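Local coordinates for molybdenum cofactor carrier protein (Chlamydomonas reinhardtii, PDB 2IZ5) that probably binds and carries the molybdenum cofactor, and has a Rossmann-like fold of the SLOG clan, at residues Val57-Met62 and Glu83-Val88; Gly69-Gly74 and Ala87-Ile92; Ser98-Ile103 and Ala121-Leu126; Asn104-Asn109 and Leu128-Pro133. All coordinates share one frame; numbering follows the deposited sequence.

Interaction 1 of 4, residues Val57-Met62 and Glu83-Val88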
loop_
_atom_site.group_PDB
_atom_site.type_symbol
_atom_site.label_atom_id
_atom_site.label_comp_id
_atom_site.label_asym_id
_atom_site.label_seq_id
_atom_site.Cartn_x
_atom_site.Cartn_y
_atom_site.Cartn_z
ATOM N N VAL B 57 7.888 -3.503 22.538
ATOM C CA VAL B 57 7.686 -2.126 22.964
ATOM C C VAL B 57 6.254 -1.597 22.683
ATOM O O VAL B 57 5.658 -0.922 23.532
ATOM C CB VAL B 57 8.812 -1.226 22.304
ATOM C CG1 VAL B 57 8.579 0.223 22.460
ATOM C CG2 VAL B 57 10.210 -1.584 22.905
ATOM N N MET B 58 5.713 -1.920 21.501
ATOM C CA MET B 58 4.407 -1.431 21.090
ATOM C C MET B 58 3.335 -2.091 21.950
ATOM O O MET B 58 2.373 -1.470 22.350
ATOM C CB MET B 58 4.219 -1.653 19.595
ATOM C CG MET B 58 5.297 -0.848 18.796
ATOM S SD MET B 58 5.360 -0.744 16.993
ATOM C CE MET B 58 4.471 0.708 16.687
ATOM N N HIS B 59 3.560 -3.349 22.293
ATOM C CA HIS B 59 2.658 -4.121 23.118
ATOM C C HIS B 59 2.541 -3.604 24.572
ATOM O O HIS B 59 1.442 -3.355 25.056
ATOM C CB HIS B 59 3.139 -5.564 23.082
ATOM C CG HIS B 59 2.367 -6.478 23.977
ATOM N ND1 HIS B 59 0.986 -6.551 23.949
ATOM C CD2 HIS B 59 2.780 -7.356 24.929
ATOM C CE1 HIS B 59 0.584 -7.449 24.834
ATOM N NE2 HIS B 59 1.648 -7.929 25.458
ATOM N N GLU B 60 3.671 -3.497 25.267
ATOM C CA GLU B 60 3.792 -2.732 26.536
ATOM C C GLU B 60 3.197 -1.292 26.546
ATOM O O GLU B 60 2.566 -0.863 27.497
ATOM C CB GLU B 60 5.282 -2.618 26.914
ATOM C CG GLU B 60 5.960 -3.952 27.290
ATOM C CD GLU B 60 5.382 -4.617 28.522
ATOM O OE1 GLU B 60 4.594 -3.996 29.296
ATOM O OE2 GLU B 60 5.766 -5.794 28.756
ATOM N N ALA B 61 3.469 -0.502 25.535
ATOM C CA ALA B 61 2.765 0.797 25.482
ATOM C C ALA B 61 1.255 0.549 25.556
ATOM O O ALA B 61 0.523 1.268 26.262
ATOM C CB ALA B 61 3.127 1.592 24.268
ATOM N N MET B 62 0.795 -0.476 24.864
ATOM C CA MET B 62 -0.612 -0.718 24.787
ATOM C C MET B 62 -1.221 -1.223 26.076
ATOM O O MET B 62 -2.311 -0.816 26.451
ATOM C CB MET B 62 -0.922 -1.596 23.569
ATOM C CG MET B 62 -1.409 -0.702 22.391
ATOM S SD MET B 62 -2.198 -1.544 21.065
ATOM C CE MET B 62 -1.034 -2.788 20.744
ATOM N N GLU B 83 -3.883 -12.785 15.425
ATOM C CA GLU B 83 -3.648 -12.576 16.862
ATOM C C GLU B 83 -3.288 -11.118 17.170
ATOM O O GLU B 83 -2.137 -10.657 17.038
ATOM C CB GLU B 83 -2.622 -13.559 17.430
ATOM C CG GLU B 83 -3.271 -14.847 17.961
ATOM C CD GLU B 83 -2.302 -16.020 17.996
ATOM O OE1 GLU B 83 -1.121 -15.818 18.360
ATOM O OE2 GLU B 83 -2.723 -17.138 17.648
ATOM N N ILE B 84 -4.338 -10.414 17.586
ATOM C CA ILE B 84 -4.304 -9.005 17.952
ATOM C C ILE B 84 -3.804 -9.072 19.383
ATOM O O ILE B 84 -4.149 -10.028 20.102
ATOM C CB ILE B 84 -5.745 -8.377 17.899
ATOM C CG1 ILE B 84 -6.557 -8.886 16.694
ATOM C CG2 ILE B 84 -5.696 -6.877 17.833
ATOM C CD1 ILE B 84 -7.649 -9.945 17.044
ATOM N N SER B 85 -2.992 -8.107 19.817
ATOM C CA SER B 85 -2.702 -8.034 21.243
ATOM C C SER B 85 -4.057 -7.966 21.958
ATOM O O SER B 85 -5.073 -7.590 21.365
ATOM C CB SER B 85 -1.807 -6.839 21.573
ATOM O OG SER B 85 -1.771 -6.559 22.966
ATOM N N ASP B 86 -4.105 -8.366 23.214
ATOM C CA ASP B 86 -5.359 -8.259 23.948
ATOM C C ASP B 86 -5.604 -6.805 24.404
ATOM O O ASP B 86 -6.724 -6.419 24.730
ATOM C CB ASP B 86 -5.370 -9.267 25.116
ATOM C CG ASP B 86 -5.153 -10.710 24.640
ATOM O OD1 ASP B 86 -4.875 -10.892 23.427
ATOM O OD2 ASP B 86 -5.272 -11.660 25.460
ATOM N N ALA B 87 -4.551 -5.991 24.392
ATOM C CA ALA B 87 -4.663 -4.550 24.715
ATOM C C ALA B 87 -5.204 -3.650 23.569
ATOM O O ALA B 87 -5.324 -2.419 23.728
ATOM C CB ALA B 87 -3.305 -4.037 25.203
ATOM N N VAL B 88 -5.523 -4.239 22.424
ATOM C CA VAL B 88 -6.014 -3.467 21.287
ATOM C C VAL B 88 -7.541 -3.305 21.398
ATOM O O VAL B 88 -8.265 -4.291 21.404
ATOM C CB VAL B 88 -5.667 -4.135 19.938
ATOM C CG1 VAL B 88 -6.207 -3.311 18.793
ATOM C CG2 VAL B 88 -4.131 -4.323 19.810
#
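His59 and Ser85 meet where helix 56-67 faces the loop that leads into strand 90-93. The serine hydroxyl lies at the edge of the imidazole, in the ring plane, with Ser85 OG 2.9 Å from His59 ND1. The hydrogen bond from ND1 is weak, because its angle at the hydrogen is only 123°. OG is displaced to the side of the neighbouring ring carbon and lies 3.1 Å from His59 CE1. CG of His59 is anti to the backbone N (chi1 176°), which brings the end of the ring close to Ser85.

The rest of the first shell is apolar. Met62 CB packs on Ala87 CB at 3.8 Å, and the same alanine methyl rests on the carbonyl of Met62. The methionine chain bends at its last torsion, and both SD and CE touch Val88 CG2; CE comes to 3.6 Å from it.

Ser85 OG also accepts from Ala87 N at 3.2 Å, which makes an ST turn inside the type I turn from Ser85 to Val88. With an alanine here, Ala87 N and His59 ND1 would probably lose this acceptor, and the turn would be freer to shift.

Further out, Ser85 is bonded through its backbone to Gly52, and Arg12 of the second subunit makes weak bonds to the Ser85 and Val88 carbonyls. Met62 also packs on Thr50 of strand 47-51, so the same side chain meets both the loop and the sheet.

Interaction 2 of 4, residues Gly69-Gly74 and Ala87-Ile92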
loop_
_atom_site.group_PDB
_atom_site.type_symbol
_atom_site.label_atom_id
_atom_site.label_comp_id
_atom_site.label_asym_id
_atom_site.label_seq_id
_atom_site.Cartn_x
_atom_site.Cartn_y
_atom_site.Cartn_z
ATOM N N GLY B 69 -6.977 3.076 31.539
ATOM C CA GLY B 69 -8.286 3.364 30.957
ATOM C C GLY B 69 -8.228 4.104 29.622
ATOM O O GLY B 69 -9.207 4.754 29.217
ATOM N N GLY B 70 -7.093 4.032 28.943
ATOM C CA GLY B 70 -6.939 4.694 27.670
ATOM C C GLY B 70 -7.543 3.863 26.545
ATOM O O GLY B 70 -7.805 2.663 26.721
ATOM N N THR B 71 -7.768 4.535 25.413
ATOM C CA THR B 71 -8.213 3.926 24.151
ATOM C C THR B 71 -6.994 3.685 23.261
ATOM O O THR B 71 -6.099 4.503 23.189
ATOM C CB THR B 71 -9.139 4.832 23.402
ATOM O OG1 THR B 71 -10.302 5.051 24.191
ATOM C CG2 THR B 71 -9.542 4.228 22.067
ATOM N N THR B 72 -6.988 2.544 22.584
ATOM C CA THR B 72 -5.872 2.104 21.810
ATOM C C THR B 72 -6.304 1.686 20.442
ATOM O O THR B 72 -7.406 1.121 20.242
ATOM C CB THR B 72 -5.220 0.870 22.491
ATOM O OG1 THR B 72 -6.184 -0.186 22.573
ATOM C CG2 THR B 72 -4.784 1.217 23.880
ATOM N N ILE B 73 -5.392 1.931 19.504
ATOM C CA ILE B 73 -5.488 1.514 18.108
ATOM C C ILE B 73 -4.206 0.761 17.724
ATOM O O ILE B 73 -3.085 1.297 17.858
ATOM C CB ILE B 73 -5.627 2.745 17.187
ATOM C CG1 ILE B 73 -6.794 3.641 17.601
ATOM C CG2 ILE B 73 -5.820 2.310 15.755
ATOM C CD1 ILE B 73 -6.814 4.967 16.785
ATOM N N GLY B 74 -4.367 -0.485 17.314
ATOM C CA GLY B 74 -3.276 -1.307 16.810
ATOM C C GLY B 74 -3.389 -1.508 15.317
ATOM O O GLY B 74 -4.438 -1.855 14.852
ATOM N N ALA B 87 -4.551 -5.991 24.392
ATOM C CA ALA B 87 -4.663 -4.550 24.715
ATOM C C ALA B 87 -5.204 -3.650 23.569
ATOM O O ALA B 87 -5.324 -2.419 23.728
ATOM C CB ALA B 87 -3.305 -4.037 25.203
ATOM N N VAL B 88 -5.523 -4.239 22.424
ATOM C CA VAL B 88 -6.014 -3.467 21.287
ATOM C C VAL B 88 -7.541 -3.305 21.398
ATOM O O VAL B 88 -8.265 -4.291 21.404
ATOM C CB VAL B 88 -5.667 -4.135 19.938
ATOM C CG1 VAL B 88 -6.207 -3.311 18.793
ATOM C CG2 VAL B 88 -4.131 -4.323 19.810
ATOM N N ASP B 89 -8.001 -2.058 21.508
ATOM C CA ASP B 89 -9.420 -1.730 21.383
ATOM C C ASP B 89 -9.859 -1.755 19.926
ATOM O O ASP B 89 -10.818 -2.422 19.576
ATOM C CB ASP B 89 -9.705 -0.326 21.944
ATOM C CG ASP B 89 -9.569 -0.256 23.452
ATOM O OD1 ASP B 89 -9.864 -1.266 24.119
ATOM O OD2 ASP B 89 -9.173 0.810 23.966
ATOM N N ILE B 90 -9.158 -0.990 19.094
ATOM C CA ILE B 90 -9.518 -0.826 17.697
ATOM C C ILE B 90 -8.383 -1.441 16.815
ATOM O O ILE B 90 -7.305 -0.890 16.721
ATOM C CB ILE B 90 -9.799 0.683 17.359
ATOM C CG1 ILE B 90 -11.070 1.204 18.051
ATOM C CG2 ILE B 90 -9.966 0.876 15.859
ATOM C CD1 ILE B 90 -10.970 1.423 19.496
ATOM N N PRO B 91 -8.616 -2.625 16.236
ATOM C CA PRO B 91 -7.621 -3.164 15.298
ATOM C C PRO B 91 -7.794 -2.670 13.893
ATOM O O PRO B 91 -8.863 -2.799 13.341
ATOM C CB PRO B 91 -7.853 -4.708 15.393
ATOM C CG PRO B 91 -8.999 -4.922 16.356
ATOM C CD PRO B 91 -9.706 -3.605 16.472
ATOM N N ILE B 92 -6.756 -2.094 13.313
ATOM C CA ILE B 92 -6.787 -1.637 11.921
ATOM C C ILE B 92 -5.948 -2.599 11.058
ATOM O O ILE B 92 -4.717 -2.657 11.168
ATOM C CB ILE B 92 -6.284 -0.167 11.734
ATOM C CG1 ILE B 92 -7.125 0.825 12.566
ATOM C CG2 ILE B 92 -6.291 0.205 10.231
ATOM C CD1 ILE B 92 -8.644 0.835 12.239
#
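Thr72 and Asp89 are joined by side chain-to-backbone bonds in both directions. Thr72 OG1 donates to Ala87 O at 2.7 Å, in the carbonyl plane on a lone pair. It also accepts from Asp89 N at 2.8 Å. Its placement between the backbone N and the carbonyl carbon (chi1 60°) lets it serve both. In return, Asp89 OD2 takes Thr72 N at 3.1 Å, on the anti side and 31° out of the carboxylate plane. A valine in place of Thr72 would probably leave Ala87 O and Asp89 N without this partner and free the turn before the strand.

The backbone bonds form a parallel ladder. Ile90 N binds Thr72 O, Gly74 N binds Ile90 O, and Ile92 N binds Gly74 O at 2.8 Å, nearly straight at 176°. Ile73 CA adds a CA-H...O contact to Ile90 O. Val88 CG1 lies close to the Gly74 backbone, 3.7 Å from Gly74 N.

The apolar contact is between Ile73 and Ile92, which run side by side, with Ile73 CG2 3.8 Å from Ile92 CG1.

Lys66 forms a salt bridge with Asp89, and Ile73 and Ile90 pack against Ile90 and Ile73 of the second subunit. Strand 72-76 lies between strands 90-93 and 47-51, with helix 56-67 touching Thr72 through Ala65.

Interaction 3 of 4, residues Ser98-Ile103 and Ala121-Leu126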
loop_
_atom_site.group_PDB
_atom_site.type_symbol
_atom_site.label_atom_id
_atom_site.label_comp_id
_atom_site.label_asym_id
_atom_site.label_seq_id
_atom_site.Cartn_x
_atom_site.Cartn_y
_atom_site.Cartn_z
ATOM N N SER B 98 5.585 -5.884 4.954
ATOM C CA SER B 98 6.896 -5.243 4.714
ATOM C C SER B 98 6.703 -3.918 3.970
ATOM O O SER B 98 7.660 -3.152 3.780
ATOM C CB SER B 98 7.879 -6.171 3.945
ATOM N N ALA B 99 5.468 -3.655 3.547
ATOM C CA ALA B 99 5.118 -2.366 2.999
ATOM C C ALA B 99 4.572 -1.501 4.116
ATOM O O ALA B 99 3.862 -1.982 4.992
ATOM C CB ALA B 99 4.115 -2.517 1.897
ATOM N N ARG B 100 4.931 -0.225 4.080
ATOM C CA ARG B 100 4.562 0.734 5.124
ATOM C C ARG B 100 3.208 1.436 4.761
ATOM O O ARG B 100 3.130 2.164 3.783
ATOM C CB ARG B 100 5.709 1.724 5.312
ATOM C CG ARG B 100 7.073 1.037 5.530
ATOM C CD ARG B 100 7.653 1.274 6.935
ATOM N NE ARG B 100 6.907 0.598 8.006
ATOM C CZ ARG B 100 7.450 0.075 9.116
ATOM N NH1 ARG B 100 8.775 0.112 9.329
ATOM N NH2 ARG B 100 6.654 -0.501 10.026
ATOM N N ASP B 101 2.190 1.365 5.608
ATOM C CA ASP B 101 2.361 1.518 7.041
ATOM C C ASP B 101 3.102 2.873 7.310
ATOM O O ASP B 101 4.111 2.959 8.046
ATOM C CB ASP B 101 2.878 0.227 7.744
ATOM C CG ASP B 101 1.729 -0.565 8.446
ATOM O OD1 ASP B 101 1.097 -1.474 7.822
ATOM O OD2 ASP B 101 1.449 -0.229 9.638
ATOM N N ASN B 102 2.541 3.886 6.612
ATOM C CA ASN B 102 2.592 5.303 6.957
ATOM C C ASN B 102 1.294 5.725 7.684
ATOM O O ASN B 102 0.957 6.906 7.729
ATOM C CB ASN B 102 2.739 6.139 5.667
ATOM C CG ASN B 102 3.469 7.491 5.883
ATOM O OD1 ASN B 102 4.163 7.703 6.883
ATOM N ND2 ASN B 102 3.322 8.404 4.901
ATOM N N ILE B 103 0.560 4.771 8.249
ATOM C CA ILE B 103 -0.631 5.112 9.019
ATOM C C ILE B 103 -0.234 5.819 10.321
ATOM O O ILE B 103 -0.729 6.911 10.627
ATOM C CB ILE B 103 -1.577 3.855 9.233
ATOM C CG1 ILE B 103 -2.303 3.559 7.922
ATOM C CG2 ILE B 103 -2.615 4.080 10.357
ATOM C CD1 ILE B 103 -2.985 2.238 7.894
ATOM N N ALA B 121 13.379 3.260 12.250
ATOM C CA ALA B 121 14.120 4.270 11.458
ATOM C C ALA B 121 13.362 4.635 10.172
ATOM O O ALA B 121 13.238 5.818 9.844
ATOM C CB ALA B 121 15.525 3.784 11.167
ATOM N N ALA B 122 12.777 3.644 9.492
ATOM C CA ALA B 122 11.884 3.932 8.371
ATOM C C ALA B 122 10.661 4.767 8.807
ATOM O O ALA B 122 10.334 5.830 8.219
ATOM C CB ALA B 122 11.447 2.611 7.686
ATOM N N GLU B 123 10.008 4.307 9.867
ATOM C CA GLU B 123 8.876 5.017 10.495
ATOM C C GLU B 123 9.171 6.473 10.919
ATOM O O GLU B 123 8.411 7.398 10.587
ATOM C CB GLU B 123 8.375 4.223 11.699
ATOM C CG GLU B 123 7.733 2.852 11.354
ATOM C CD GLU B 123 6.822 2.313 12.454
ATOM O OE1 GLU B 123 7.326 1.848 13.518
ATOM O OE2 GLU B 123 5.587 2.333 12.245
ATOM N N VAL B 124 10.254 6.670 11.662
ATOM C CA VAL B 124 10.730 8.017 11.998
ATOM C C VAL B 124 11.033 8.880 10.763
ATOM O O VAL B 124 10.587 9.997 10.682
ATOM C CB VAL B 124 11.994 7.997 12.869
ATOM C CG1 VAL B 124 12.460 9.442 13.133
ATOM C CG2 VAL B 124 11.730 7.198 14.202
ATOM N N ALA B 125 11.749 8.350 9.783
ATOM C CA ALA B 125 12.075 9.141 8.592
ATOM C C ALA B 125 10.819 9.563 7.799
ATOM O O ALA B 125 10.728 10.706 7.287
ATOM C CB ALA B 125 13.051 8.380 7.720
ATOM N N LEU B 126 9.850 8.641 7.723
ATOM C CA LEU B 126 8.561 8.860 7.075
ATOM C C LEU B 126 7.743 9.960 7.737
ATOM O O LEU B 126 7.092 10.761 7.079
ATOM C CB LEU B 126 7.735 7.568 7.105
ATOM C CG LEU B 126 8.056 6.435 6.152
ATOM C CD1 LEU B 126 6.945 5.412 6.236
ATOM C CD2 LEU B 126 8.193 6.936 4.668
HETATM O O HOH W 1 5.314 10.388 4.954
#
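Arg100 packs against Leu126, Ala122 and Glu123 of helix 118-129, in a Rossmann-like fold of helices around a parallel sheet. Ala122 belongs to a GxGxxA-type sequence pattern, consistent with that fold. The arginine can be followed outward. Its CB rests 4.0 Å from Leu126 CD1. The chain then bends at chi2 (-114°) and chi3, and CD reaches Ala122 CB at 4.1 Å. From NE onward the group lies against Glu123, and the two side chains cross at about a right angle. Arg100 CZ is 3.6 Å from Glu123 CG, which sits over one face of the guanidinium, offset to its rim. NH1 meets the same carbon and has Ala122 CB at its edge. The guanidinium and carboxylate planes are stacked, only 5° apart. Arg100 NH2 is 3.8 Å from Glu123 OE2, a long salt bridge. No N-H points at that oxygen, so the attraction is of charges only.

The peptide bond between Arg100 and Asp101 is cis. Beyond it, Asn102 OD1 touches Leu126 CB at 3.6 Å. Leu126 also packs on Ala122 of the third subunit.

Asn102 ND2 gives a hydrogen bond to Ser98 O of the third subunit. It gives another to a water, 2.8 Å from Asn102 ND2, which in turn donates to Leu126 O at 2.8 Å.

Interaction 4 of 4, residues Asn104-Asn109 and Leu128-Pro133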
loop_
_atom_site.group_PDB
_atom_site.type_symbol
_atom_site.label_atom_id
_atom_site.label_comp_id
_atom_site.label_asym_id
_atom_site.label_seq_id
_atom_site.Cartn_x
_atom_site.Cartn_y
_atom_site.Cartn_z
ATOM N N ASN B 104 0.681 5.216 11.066
ATOM C CA ASN B 104 1.165 5.840 12.318
ATOM C C ASN B 104 1.528 7.300 12.044
ATOM O O ASN B 104 0.916 8.210 12.585
ATOM C CB ASN B 104 2.343 5.044 12.939
ATOM C CG ASN B 104 2.448 5.222 14.456
ATOM O OD1 ASN B 104 2.045 6.269 14.996
ATOM N ND2 ASN B 104 2.959 4.186 15.157
ATOM N N ALA B 105 2.453 7.510 11.120
ATOM C CA ALA B 105 2.982 8.842 10.809
ATOM C C ALA B 105 1.973 9.848 10.376
ATOM O O ALA B 105 2.097 11.037 10.759
ATOM C CB ALA B 105 4.044 8.756 9.713
ATOM N N LEU B 106 1.014 9.424 9.527
ATOM C CA LEU B 106 0.064 10.373 8.945
ATOM C C LEU B 106 -1.107 10.608 9.841
ATOM O O LEU B 106 -1.719 11.708 9.830
ATOM C CB LEU B 106 -0.421 9.893 7.592
ATOM C CG LEU B 106 0.577 9.881 6.414
ATOM C CD1 LEU B 106 -0.093 9.283 5.177
ATOM C CD2 LEU B 106 1.086 11.282 6.097
ATOM N N SER B 107 -1.462 9.594 10.630
ATOM C CA SER B 107 -2.662 9.692 11.497
ATOM C C SER B 107 -2.390 10.324 12.864
ATOM O O SER B 107 -3.314 10.880 13.494
ATOM C CB SER B 107 -3.287 8.301 11.694
ATOM O OG SER B 107 -3.466 7.623 10.468
ATOM N N SER B 108 -1.149 10.225 13.342
ATOM C CA SER B 108 -0.786 10.710 14.691
ATOM C C SER B 108 -0.518 12.202 14.715
ATOM O O SER B 108 0.022 12.759 13.749
ATOM C CB SER B 108 0.431 9.939 15.204
ATOM O OG SER B 108 0.117 8.547 15.230
ATOM N N ASN B 109 -0.863 12.863 15.812
ATOM C CA ASN B 109 -0.530 14.283 15.946
ATOM C C ASN B 109 0.941 14.466 16.277
ATOM O O ASN B 109 1.608 15.388 15.783
ATOM C CB ASN B 109 -1.334 14.905 17.056
ATOM C CG ASN B 109 -2.808 14.953 16.749
ATOM O OD1 ASN B 109 -3.316 16.019 16.367
ATOM N ND2 ASN B 109 -3.512 13.822 16.915
ATOM N N LEU B 128 9.032 12.387 9.638
ATOM C CA LEU B 128 9.687 13.674 9.317
ATOM C C LEU B 128 9.357 14.206 7.918
ATOM O O LEU B 128 9.240 15.419 7.690
ATOM C CB LEU B 128 11.176 13.556 9.445
ATOM C CG LEU B 128 11.759 13.050 10.767
ATOM C CD1 LEU B 128 13.209 12.968 10.564
ATOM C CD2 LEU B 128 11.387 13.945 11.942
ATOM N N LYS B 129 9.244 13.297 6.970
ATOM C CA LYS B 129 8.932 13.646 5.580
ATOM C C LYS B 129 7.493 14.158 5.483
ATOM O O LYS B 129 7.198 15.000 4.651
ATOM C CB LYS B 129 9.137 12.424 4.669
ATOM C CG LYS B 129 8.552 12.538 3.262
ATOM C CD LYS B 129 9.331 11.691 2.288
ATOM C CE LYS B 129 8.539 11.274 1.068
ATOM N NZ LYS B 129 9.394 11.401 -0.126
ATOM N N ALA B 130 6.623 13.635 6.356
ATOM C CA ALA B 130 5.261 14.152 6.567
ATOM C C ALA B 130 5.221 15.412 7.408
ATOM O O ALA B 130 4.152 15.896 7.699
ATOM C CB ALA B 130 4.394 13.085 7.232
ATOM N N LYS B 131 6.371 15.942 7.806
ATOM C CA LYS B 131 6.451 17.150 8.637
ATOM C C LYS B 131 5.806 16.983 10.009
ATOM O O LYS B 131 5.245 17.915 10.582
ATOM C CB LYS B 131 5.856 18.345 7.899
ATOM C CG LYS B 131 6.427 18.516 6.538
ATOM C CD LYS B 131 7.874 18.883 6.587
ATOM C CE LYS B 131 8.307 19.486 5.271
ATOM N NZ LYS B 131 9.454 20.394 5.521
ATOM N N LYS B 132 5.885 15.779 10.530
ATOM C CA LYS B 132 5.344 15.474 11.840
ATOM C C LYS B 132 6.511 15.432 12.819
ATOM O O LYS B 132 7.608 15.019 12.427
ATOM C CB LYS B 132 4.566 14.148 11.819
ATOM C CG LYS B 132 3.354 14.149 10.850
ATOM C CD LYS B 132 2.117 14.829 11.463
ATOM C CE LYS B 132 0.768 14.190 11.003
ATOM N NZ LYS B 132 0.657 12.748 11.412
ATOM N N PRO B 133 6.282 15.934 14.065
ATOM C CA PRO B 133 7.230 15.909 15.168
ATOM C C PRO B 133 7.422 14.520 15.703
ATOM O O PRO B 133 6.457 13.779 15.884
ATOM C CB PRO B 133 6.561 16.758 16.260
ATOM C CG PRO B 133 5.322 17.305 15.685
ATOM C CD PRO B 133 5.002 16.579 14.447
#
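Lys132 meets the flat peptide groups of the last turn of helix 103-107 and of Ser108 just after it. Their carbonyl oxygens, at the edges of the peptide units, receive the lysine. Pro133 adds a packing contact, with CD at the edge of its ring 3.8 Å from Asn109 O.

Lys132 bends at chi2 (-81°), chi3 and chi4, which folds the chain in to the end of the short helix. Its aliphatic part lies beside the carbonyls: Lys132 CG is 3.4 Å from Ala105 O, and CE is 3.2 Å from Ser108 O. The ammonium group is placed among three backbone oxygens. The bond from Lys132 NZ to Leu106 O is weak at 3.0 Å. NZ is modelled 2.3 Å from Ala105 O and 2.4 Å from Ser108 O. These two lengths are too short to trust, so the exact position of NZ is doubtful.

Beside the lysine, Leu106 CD2 packs on Ala130 CB at 3.9 Å. Lys131, with positive phi, ends helix 118-129 in a Schellman motif, just before the chain reaches Lys132. On the other segment Ser108 leaves the helix while its N still binds Asn104 O. Pro133 is bonded through its backbone to Leu111, which places the contact next to strand 110-114.

If NZ lies near where it is modelled, the contact is consistent with an ammonium group among carbonyls at the C-terminal end of the helix. The carbonyl oxygens, helped perhaps by the end of the short helix, would probably favour the charged form.

Interactions 1 and 2 are the more buried contacts. They share Ala87 and Val88, and touch where Ile84 meets Pro91. Interactions 3 and 4 are partly buried, both use helix 118-129, and touch through Glu123 and Asn104. The chemistry follows the place. Interaction 2 joins two strands by a parallel backbone ladder, with Thr72 and Asp89 side chains bonding the turn before it; interaction 1 brings a helix to a loop mainly by apolar packing and one weak bond. Interaction 3 stacks charged planes and uses a water, whereas interaction 4 sets a lysine against a helix end. Interactions 1 and 4 lie on opposite sides of the chain's centre, yet Met58 CE touches Asn104 ND2. All four reach the second subunit.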